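Side-chain contacts in thiosulfate sulfurtransferase (Pseudomonas aeruginosa, PDB 1YT8), which probably transfers a sulfane sulfur atom from thiosulfate to cyanide, as rhodaneses do, and contains four rhodanese-like domains in one chain: residues A[119-124]-A[194-199]; A[109-114]-A[508-513]; A[203-208]-A[339-344]. All coordinates share one frame; numbering follows the deposited sequence.

Contact 1: A[119-124]-A[194-199]. With SO3 (sulfite ion), chain B.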
loop_
_atom_site.group_PDB
_atom_site.type_symbol
_atom_site.label_atom_id
_atom_site.label_comp_id
_atom_site.label_asym_id
_atom_site.label_seq_id
_atom_site.Cartn_x
_atom_site.Cartn_y
_atom_site.Cartn_z
ATOM N N PHE A 119 -2.364 13.862 -5.873
ATOM C CA PHE A 119 -1.203 14.734 -5.731
ATOM C C PHE A 119 -0.367 14.692 -7.009
ATOM O O PHE A 119 0.150 15.715 -7.456
ATOM C CB PHE A 119 -0.323 14.307 -4.552
ATOM C CG PHE A 119 0.959 15.094 -4.451
ATOM C CD1 PHE A 119 0.938 16.438 -4.086
ATOM C CD2 PHE A 119 2.179 14.507 -4.771
ATOM C CE1 PHE A 119 2.118 17.193 -4.042
ATOM C CE2 PHE A 119 3.364 15.251 -4.732
ATOM C CZ PHE A 119 3.330 16.601 -4.365
ATOM N N GLY A 120 -0.233 13.504 -7.593
ATOM C CA GLY A 120 0.538 13.374 -8.816
ATOM C C GLY A 120 -0.013 14.254 -9.923
ATOM O O GLY A 120 0.741 14.891 -10.669
ATOM N N GLU A 121 -1.336 14.298 -10.031
ATOM C CA GLU A 121 -1.972 15.115 -11.051
ATOM C C GLU A 121 -1.741 16.595 -10.757
ATOM O O GLU A 121 -1.589 17.394 -11.681
ATOM C CB GLU A 121 -3.474 14.815 -11.119
ATOM C CG GLU A 121 -3.818 13.400 -11.604
ATOM C CD GLU A 121 -3.203 13.061 -12.956
ATOM O OE1 GLU A 121 -3.175 13.945 -13.843
ATOM O OE2 GLU A 121 -2.760 11.904 -13.139
ATOM N N LEU A 122 -1.717 16.951 -9.474
ATOM C CA LEU A 122 -1.484 18.338 -9.063
ATOM C C LEU A 122 -0.082 18.783 -9.473
ATOM O O LEU A 122 0.118 19.927 -9.902
ATOM C CB LEU A 122 -1.644 18.483 -7.546
ATOM C CG LEU A 122 -1.509 19.902 -6.978
ATOM C CD1 LEU A 122 -2.635 20.783 -7.528
ATOM C CD2 LEU A 122 -1.579 19.856 -5.459
ATOM N N VAL A 123 0.888 17.883 -9.332
ATOM C CA VAL A 123 2.260 18.191 -9.711
ATOM C C VAL A 123 2.333 18.520 -11.204
ATOM O O VAL A 123 2.923 19.538 -11.585
ATOM C CB VAL A 123 3.222 17.015 -9.368
ATOM C CG1 VAL A 123 4.613 17.282 -9.934
ATOM C CG2 VAL A 123 3.317 16.848 -7.847
ATOM N N GLU A 124 1.730 17.686 -12.052
ATOM C CA GLU A 124 1.766 17.955 -13.488
ATOM C C GLU A 124 1.035 19.249 -13.816
ATOM O O GLU A 124 1.486 20.034 -14.652
ATOM C CB GLU A 124 1.132 16.820 -14.302
ATOM C CG GLU A 124 1.364 16.994 -15.808
ATOM C CD GLU A 124 0.699 15.926 -16.657
ATOM O OE1 GLU A 124 -0.542 15.954 -16.792
ATOM O OE2 GLU A 124 1.420 15.058 -17.189
ATOM N N ALA A 194 2.565 2.195 -14.841
ATOM C CA ALA A 194 1.449 1.567 -15.536
ATOM C C ALA A 194 0.466 2.608 -16.048
ATOM O O ALA A 194 -0.072 2.492 -17.150
ATOM C CB ALA A 194 0.744 0.587 -14.608
ATOM N N GLY A 195 0.235 3.625 -15.228
ATOM C CA GLY A 195 -0.674 4.686 -15.605
ATOM C C GLY A 195 0.074 5.991 -15.765
ATOM O O GLY A 195 0.823 6.173 -16.731
ATOM N N ARG A 196 -0.102 6.888 -14.798
ATOM C CA ARG A 196 0.524 8.204 -14.839
ATOM C C ARG A 196 1.275 8.622 -13.574
ATOM O O ARG A 196 2.372 9.171 -13.649
ATOM C CB ARG A 196 -0.546 9.272 -15.098
ATOM C CG ARG A 196 -1.302 9.144 -16.407
ATOM C CD ARG A 196 -2.583 9.972 -16.367
ATOM N NE ARG A 196 -2.340 11.351 -15.959
ATOM C CZ ARG A 196 -1.735 12.266 -16.710
ATOM N NH1 ARG A 196 -1.303 11.952 -17.925
ATOM N NH2 ARG A 196 -1.566 13.498 -16.242
ATOM N N THR A 197 0.683 8.352 -12.416
ATOM C CA THR A 197 1.247 8.808 -11.147
ATOM C C THR A 197 2.739 8.702 -10.900
ATOM O O THR A 197 3.412 9.722 -10.772
ATOM C CB THR A 197 0.523 8.168 -9.959
ATOM O OG1 THR A 197 -0.892 8.248 -10.172
ATOM C CG2 THR A 197 0.870 8.919 -8.670
ATOM N N ARG A 198 3.263 7.486 -10.809
ATOM C CA ARG A 198 4.688 7.331 -10.549
ATOM C C ARG A 198 5.583 7.883 -11.660
ATOM O O ARG A 198 6.730 8.247 -11.401
ATOM C CB ARG A 198 5.004 5.861 -10.243
ATOM C CG ARG A 198 4.571 5.465 -8.823
ATOM C CD ARG A 198 4.571 3.955 -8.586
ATOM N NE ARG A 198 3.545 3.283 -9.378
ATOM C CZ ARG A 198 3.272 1.982 -9.312
ATOM N NH1 ARG A 198 3.946 1.191 -8.485
ATOM N NH2 ARG A 198 2.333 1.468 -10.090
ATOM N N SER A 199 5.067 7.973 -12.885
ATOM C CA SER A 199 5.873 8.519 -13.979
ATOM C C SER A 199 5.998 10.033 -13.828
ATOM O O SER A 199 7.042 10.609 -14.144
ATOM C CB SER A 199 5.271 8.172 -15.352
ATOM O OG SER A 199 4.103 8.928 -15.638
HETATM S S SO3 B . 1.394 4.568 -12.305
HETATM O O1 SO3 B . 1.598 3.105 -12.421
HETATM O O2 SO3 B . -0.027 4.923 -12.500
HETATM O O3 SO3 B . 1.907 5.108 -11.018
HETATM O O HOH W 1 -1.659 10.608 -10.884
HETATM O O HOH W 2 0.012 14.040 -19.415
#

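Contact 2: A[109-114]-A[508-513]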
loop_
_atom_site.group_PDB
_atom_site.type_symbol
_atom_site.label_atom_id
_atom_site.label_comp_id
_atom_site.label_asym_id
_atom_site.label_seq_id
_atom_site.Cartn_x
_atom_site.Cartn_y
_atom_site.Cartn_z
ATOM N N PHE A 109 -14.358 9.801 -3.255
ATOM C CA PHE A 109 -13.441 9.352 -4.297
ATOM C C PHE A 109 -13.496 7.849 -4.507
ATOM O O PHE A 109 -13.808 7.096 -3.585
ATOM C CB PHE A 109 -12.003 9.714 -3.910
ATOM C CG PHE A 109 -11.745 11.191 -3.795
ATOM C CD1 PHE A 109 -11.108 11.876 -4.822
ATOM C CD2 PHE A 109 -12.107 11.888 -2.645
ATOM C CE1 PHE A 109 -10.827 13.239 -4.711
ATOM C CE2 PHE A 109 -11.834 13.255 -2.520
ATOM C CZ PHE A 109 -11.191 13.932 -3.555
ATOM N N ARG A 110 -13.187 7.406 -5.719
ATOM C CA ARG A 110 -13.149 5.975 -5.981
ATOM C C ARG A 110 -11.680 5.599 -6.133
ATOM O O ARG A 110 -10.802 6.466 -6.049
ATOM C CB ARG A 110 -13.926 5.603 -7.249
ATOM C CG ARG A 110 -13.468 6.310 -8.503
ATOM C CD ARG A 110 -14.035 5.639 -9.752
ATOM N NE ARG A 110 -13.433 4.328 -9.985
ATOM C CZ ARG A 110 -13.989 3.166 -9.653
ATOM N NH1 ARG A 110 -15.181 3.129 -9.067
ATOM N NH2 ARG A 110 -13.345 2.034 -9.902
ATOM N N ASP A 111 -11.430 4.309 -6.346
ATOM C CA ASP A 111 -10.089 3.746 -6.504
ATOM C C ASP A 111 -9.316 3.708 -5.186
ATOM O O ASP A 111 -9.899 3.895 -4.115
ATOM C CB ASP A 111 -9.293 4.517 -7.568
ATOM C CG ASP A 111 -8.390 3.608 -8.385
ATOM O OD1 ASP A 111 -7.300 3.237 -7.903
ATOM O OD2 ASP A 111 -8.784 3.243 -9.511
ATOM N N VAL A 112 -8.010 3.453 -5.265
ATOM C CA VAL A 112 -7.166 3.369 -4.070
ATOM C C VAL A 112 -5.969 4.325 -4.118
ATOM O O VAL A 112 -5.589 4.795 -5.191
ATOM C CB VAL A 112 -6.640 1.926 -3.867
ATOM C CG1 VAL A 112 -7.806 0.962 -3.710
ATOM C CG2 VAL A 112 -5.769 1.512 -5.057
ATOM N N ASN A 113 -5.387 4.598 -2.949
ATOM C CA ASN A 113 -4.229 5.494 -2.810
ATOM C C ASN A 113 -4.525 6.829 -3.497
ATOM O O ASN A 113 -3.674 7.401 -4.187
ATOM C CB ASN A 113 -2.983 4.851 -3.434
ATOM C CG ASN A 113 -2.777 3.408 -2.985
ATOM O OD1 ASN A 113 -2.584 2.520 -3.814
ATOM N ND2 ASN A 113 -2.812 3.171 -1.674
ATOM N N VAL A 114 -5.735 7.331 -3.271
ATOM C CA VAL A 114 -6.192 8.567 -3.894
ATOM C C VAL A 114 -5.374 9.820 -3.576
ATOM O O VAL A 114 -5.069 10.600 -4.480
ATOM C CB VAL A 114 -7.686 8.797 -3.579
ATOM C CG1 VAL A 114 -8.193 10.051 -4.284
ATOM C CG2 VAL A 114 -8.485 7.581 -4.048
ATOM N N LEU A 508 -7.706 6.360 -16.676
ATOM C CA LEU A 508 -7.069 7.613 -17.069
ATOM C C LEU A 508 -8.054 8.774 -16.945
ATOM O O LEU A 508 -7.699 9.856 -16.466
ATOM C CB LEU A 508 -6.559 7.520 -18.511
ATOM C CG LEU A 508 -5.500 6.453 -18.810
ATOM C CD1 LEU A 508 -5.151 6.503 -20.292
ATOM C CD2 LEU A 508 -4.252 6.684 -17.955
ATOM N N ASP A 509 -9.290 8.548 -17.381
ATOM C CA ASP A 509 -10.314 9.584 -17.307
ATOM C C ASP A 509 -10.558 9.962 -15.853
ATOM O O ASP A 509 -10.783 11.129 -15.537
ATOM C CB ASP A 509 -11.630 9.114 -17.933
ATOM C CG ASP A 509 -11.513 8.852 -19.422
ATOM O OD1 ASP A 509 -10.690 9.510 -20.088
ATOM O OD2 ASP A 509 -12.261 7.990 -19.930
ATOM N N TRP A 510 -10.523 8.969 -14.968
ATOM C CA TRP A 510 -10.726 9.225 -13.551
ATOM C C TRP A 510 -9.613 10.132 -13.021
ATOM O O TRP A 510 -9.881 11.109 -12.320
ATOM C CB TRP A 510 -10.752 7.908 -12.767
ATOM C CG TRP A 510 -10.634 8.098 -11.284
ATOM C CD1 TRP A 510 -11.570 8.628 -10.443
ATOM C CD2 TRP A 510 -9.487 7.806 -10.479
ATOM N NE1 TRP A 510 -11.076 8.686 -9.161
ATOM C CE2 TRP A 510 -9.798 8.186 -9.155
ATOM C CE3 TRP A 510 -8.224 7.258 -10.750
ATOM C CZ2 TRP A 510 -8.891 8.042 -8.101
ATOM C CZ3 TRP A 510 -7.320 7.113 -9.701
ATOM C CH2 TRP A 510 -7.661 7.504 -8.390
ATOM N N GLU A 511 -8.364 9.825 -13.361
ATOM C CA GLU A 511 -7.253 10.647 -12.890
ATOM C C GLU A 511 -7.341 12.067 -13.447
ATOM O O GLU A 511 -6.948 13.026 -12.780
ATOM C CB GLU A 511 -5.907 9.998 -13.251
ATOM C CG GLU A 511 -5.694 8.653 -12.550
ATOM C CD GLU A 511 -4.286 8.095 -12.701
ATOM O OE1 GLU A 511 -3.765 8.062 -13.836
ATOM O OE2 GLU A 511 -3.706 7.669 -11.681
ATOM N N PHE A 512 -7.882 12.199 -14.654
ATOM C CA PHE A 512 -8.041 13.501 -15.304
ATOM C C PHE A 512 -8.928 14.444 -14.486
ATOM O O PHE A 512 -8.820 15.668 -14.599
ATOM C CB PHE A 512 -8.657 13.312 -16.694
ATOM C CG PHE A 512 -8.780 14.589 -17.494
ATOM C CD1 PHE A 512 -7.672 15.137 -18.134
ATOM C CD2 PHE A 512 -10.007 15.240 -17.608
ATOM C CE1 PHE A 512 -7.782 16.318 -18.880
ATOM C CE2 PHE A 512 -10.131 16.421 -18.348
ATOM C CZ PHE A 512 -9.014 16.960 -18.985
ATOM N N GLY A 513 -9.808 13.880 -13.665
ATOM C CA GLY A 513 -10.695 14.716 -12.874
ATOM C C GLY A 513 -10.317 14.905 -11.415
ATOM O O GLY A 513 -11.052 15.555 -10.668
HETATM O O HOH W 3 -13.130 9.885 -7.526
#

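Contact 3: A[203-208]-A[339-344]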
loop_
_atom_site.group_PDB
_atom_site.type_symbol
_atom_site.label_atom_id
_atom_site.label_comp_id
_atom_site.label_asym_id
_atom_site.label_seq_id
_atom_site.Cartn_x
_atom_site.Cartn_y
_atom_site.Cartn_z
ATOM N N THR A 203 9.539 11.734 -13.036
ATOM C CA THR A 203 10.068 12.719 -13.971
ATOM C C THR A 203 10.346 14.026 -13.241
ATOM O O THR A 203 11.413 14.616 -13.397
ATOM C CB THR A 203 9.081 12.979 -15.123
ATOM O OG1 THR A 203 8.875 11.765 -15.855
ATOM C CG2 THR A 203 9.625 14.044 -16.072
ATOM N N GLN A 204 9.394 14.468 -12.426
ATOM C CA GLN A 204 9.573 15.716 -11.701
ATOM C C GLN A 204 10.683 15.593 -10.654
ATOM O O GLN A 204 11.345 16.579 -10.336
ATOM C CB GLN A 204 8.253 16.166 -11.058
ATOM C CG GLN A 204 8.277 17.639 -10.616
ATOM C CD GLN A 204 8.593 18.598 -11.766
ATOM O OE1 GLN A 204 9.453 19.476 -11.643
ATOM N NE2 GLN A 204 7.894 18.437 -12.882
ATOM N N SER A 205 10.898 14.388 -10.124
ATOM C CA SER A 205 11.969 14.181 -9.144
ATOM C C SER A 205 13.313 14.505 -9.796
ATOM O O SER A 205 14.156 15.195 -9.215
ATOM C CB SER A 205 12.014 12.724 -8.664
ATOM O OG SER A 205 10.906 12.395 -7.853
ATOM N N LEU A 206 13.504 13.988 -11.005
ATOM C CA LEU A 206 14.739 14.204 -11.749
ATOM C C LEU A 206 14.931 15.671 -12.116
ATOM O O LEU A 206 16.055 16.179 -12.102
ATOM C CB LEU A 206 14.751 13.328 -13.011
ATOM C CG LEU A 206 14.828 11.819 -12.750
ATOM C CD1 LEU A 206 14.662 11.060 -14.062
ATOM C CD2 LEU A 206 16.160 11.474 -12.093
ATOM N N LEU A 207 13.842 16.355 -12.449
ATOM C CA LEU A 207 13.924 17.767 -12.799
ATOM C C LEU A 207 14.253 18.578 -11.555
ATOM O O LEU A 207 15.097 19.471 -11.598
ATOM C CB LEU A 207 12.603 18.249 -13.397
ATOM C CG LEU A 207 12.263 17.635 -14.755
ATOM C CD1 LEU A 207 10.843 17.994 -15.158
ATOM C CD2 LEU A 207 13.272 18.134 -15.783
ATOM N N ASN A 208 13.584 18.266 -10.446
ATOM C CA ASN A 208 13.829 18.972 -9.189
ATOM C C ASN A 208 15.273 18.775 -8.723
ATOM O O ASN A 208 15.882 19.682 -8.146
ATOM C CB ASN A 208 12.850 18.491 -8.107
ATOM C CG ASN A 208 11.447 19.050 -8.298
ATOM O OD1 ASN A 208 11.192 19.813 -9.231
ATOM N ND2 ASN A 208 10.531 18.676 -7.407
ATOM N N ALA A 339 11.072 12.204 1.123
ATOM C CA ALA A 339 10.589 13.160 2.117
ATOM C C ALA A 339 10.085 14.437 1.444
ATOM O O ALA A 339 9.069 15.002 1.853
ATOM C CB ALA A 339 11.700 13.493 3.110
ATOM N N SER A 340 10.780 14.892 0.403
ATOM C CA SER A 340 10.352 16.112 -0.277
ATOM C C SER A 340 8.936 15.945 -0.833
ATOM O O SER A 340 8.141 16.882 -0.808
ATOM C CB SER A 340 11.333 16.499 -1.401
ATOM O OG SER A 340 11.226 15.659 -2.536
ATOM N N TRP A 341 8.618 14.749 -1.322
ATOM C CA TRP A 341 7.285 14.491 -1.858
ATOM C C TRP A 341 6.242 14.392 -0.742
ATOM O O TRP A 341 5.140 14.931 -0.861
ATOM C CB TRP A 341 7.299 13.209 -2.706
ATOM C CG TRP A 341 8.019 13.399 -4.010
ATOM C CD1 TRP A 341 9.069 12.664 -4.488
ATOM C CD2 TRP A 341 7.762 14.416 -4.986
ATOM N NE1 TRP A 341 9.483 13.167 -5.705
ATOM C CE2 TRP A 341 8.696 14.240 -6.032
ATOM C CE3 TRP A 341 6.830 15.463 -5.078
ATOM C CZ2 TRP A 341 8.725 15.074 -7.158
ATOM C CZ3 TRP A 341 6.859 16.293 -6.198
ATOM C CH2 TRP A 341 7.802 16.092 -7.223
ATOM N N LEU A 342 6.590 13.711 0.346
ATOM C CA LEU A 342 5.674 13.575 1.479
ATOM C C LEU A 342 5.380 14.953 2.090
ATOM O O LEU A 342 4.266 15.222 2.546
ATOM C CB LEU A 342 6.286 12.629 2.527
ATOM C CG LEU A 342 6.369 11.166 2.068
ATOM C CD1 LEU A 342 7.344 10.382 2.938
ATOM C CD2 LEU A 342 4.983 10.549 2.107
ATOM N N ALA A 343 6.383 15.827 2.091
ATOM C CA ALA A 343 6.220 17.176 2.625
ATOM C C ALA A 343 5.224 17.948 1.759
ATOM O O ALA A 343 4.364 18.673 2.269
ATOM C CB ALA A 343 7.570 17.895 2.642
ATOM N N GLN A 344 5.336 17.777 0.446
ATOM C CA GLN A 344 4.452 18.454 -0.492
ATOM C C GLN A 344 3.034 17.908 -0.400
ATOM O O GLN A 344 2.072 18.572 -0.786
ATOM C CB GLN A 344 5.019 18.334 -1.912
ATOM C CG GLN A 344 6.272 19.202 -2.093
ATOM C CD GLN A 344 7.002 18.972 -3.403
ATOM O OE1 GLN A 344 6.581 19.438 -4.460
ATOM N NE2 GLN A 344 8.112 18.254 -3.333
HETATM O O HOH W 4 10.290 16.848 -4.892
HETATM O O HOH W 5 7.668 19.756 -7.160
#

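Contact 1: A[119-124]-A[194-199]
Arg-196 lays its guanidinium edge against the carboxylate of Glu-121 and, further out, meets Glu-124, so that one arginine joins two acids a helical turn apart on helix 114-127. Arg-196 belongs to the rhodanese active-site loop, whose main chain here cradles a sulfite ion, and it takes the N-cap position of helix 197-208. The grip on Glu-121 is side-on and bidentate: NE of Arg-196 reaches OE2 of Glu-121 at 2.9 Å, NH2 reaches OE1, and both oxygens use their syn lone pairs, with the two planes 33° apart. Glu-124 comes differently. Its CG lies anti to the backbone N (chi1 -171°), and the extended chain carries OE1 of Glu-124 to within 2.7 Å of NH2 of Arg-196, in the guanidinium plane but well above the plane of the carboxylate. NH2 thus serves both acids, which should hold the guanidinium against rotation, while NH1 is bonded to Asn-220. Beside this network the methyl CG2 of Thr-197 rests 4.5 Å from CA of Gly-120, where the helix has no side chain and the backbones come close. The anion itself is held by main-chain amides and by Arg-198: N and NE of Arg-198 both donate to O3 of the sulfite, and NH2 of Arg-198 reaches its O1. Glu-157 in turn pairs with NH1 of Arg-198. Between the segments, water 1 donates to OE2 of Glu-121 and accepts from OG1 of Thr-197 at 2.6 Å.

Contact 2: A[109-114]-A[508-513]
Arg-110 runs its CG past the pyrrole part of Trp-510, 3.4 Å from NE1. Residues 109-113 form an irregular linker that runs into helix 114-127, and the indole reaches it from near the C-terminal end of helix 501-512, joining parts of the chain almost 400 residues apart. A chi1 of 57° places CG of Arg-110 between its backbone N and carbonyl carbon; the guanidinium beyond stands nearly perpendicular to the indole. The carbonyl O of Arg-110 lies 3.2 Å from CZ2 of Trp-510 and, although buried here, has no hydrogen-bond partner in the model. Next, CB of Asp-111 sits over one face of the indole in a CH-pi contact, 3.7 Å from the centroid of the six-membered ring of Trp-510, its carboxylate only 15° from parallel to the indole. That carboxylate has several partners: OD1 accepts from N of Val-112 and forms a salt bridge with Lys-117, while OD2 is hydrogen-bonded to OH of Tyr-490. Val-114, in the first turn of the helix, then brings CG2 to the ring edge, 4.1 Å from CZ2 of Trp-510. Water 3 lies in the ring plane and accepts from NE1 of Trp-510 at 2.9 Å and from N of Arg-110.

Contact 3: A[203-208]-A[339-344]
The short helical segments 203-208 and 339-344 stand well apart, their axes 12.0 Å from each other at closest approach and their directions 110° apart, and the nearest CA pair, Ser-205 with Trp-341, is separated by 8.7 Å. They are the C-terminal parts of helices from two rhodanese-like alpha/beta domains, and the gap is bridged mainly by one indole. Trp-341, with CG anti to its carbonyl carbon (chi1 -72°), extends its ring from helix 334-344 to the other helix and donates NE1 to OG of Ser-205 at 2.7 Å. The hydroxyl lies close to the ring plane, and the bond is somewhat bent, with an N-H...O angle of 149°. The same OG is hydrogen-bonded to O of Ile-201, one turn back, so the serine links the indole to the backbone of helix 197-208. At the far corner of the ring, CG of Gln-204 meets the edge 3.8 Å from CH2 of Trp-341, and ND2 of Asn-208 also approaches CH2 obliquely. Val-123 of helix 114-127 touches both Gln-204 and Trp-341. Water continues the bridge on one face of the indole: water 4 sits over the ring centre, accepting from ND2 of Asn-208 and NE2 of Gln-344 and donating to OG of Ser-340. NE2 of Gln-344 also turns back to its own helix, bonding to O of Ser-340 from above the carbonyl plane. A second solvent link runs through water 5, which accepts from ND2 of Asn-208 and donates to OE1 of Gln-344 at 2.9 Å.

Overall arrangement
Helix 114-127 ties the three sites together. The linker of contact 2 leads into it, its middle carries the acids of contact 1, and Phe-119 packs on Trp-341 of contact 3; CE2 of Phe-119 lies 3.5 Å from CE3 of Trp-341. Helix 197-208 starts at the sulfite loop in contact 1 and ends in contact 3; the centres of contacts 1 and 3 are about 12 Å apart. Contact 2, its centre about 11 Å from that of contact 1, brings in helix 501-512: OE1 of Glu-511 packs 3.4 Å from CD of Arg-196, a residue of the anion-binding loop itself. Contacts 2 and 3 do not touch, their nearest atoms being about 11 Å apart.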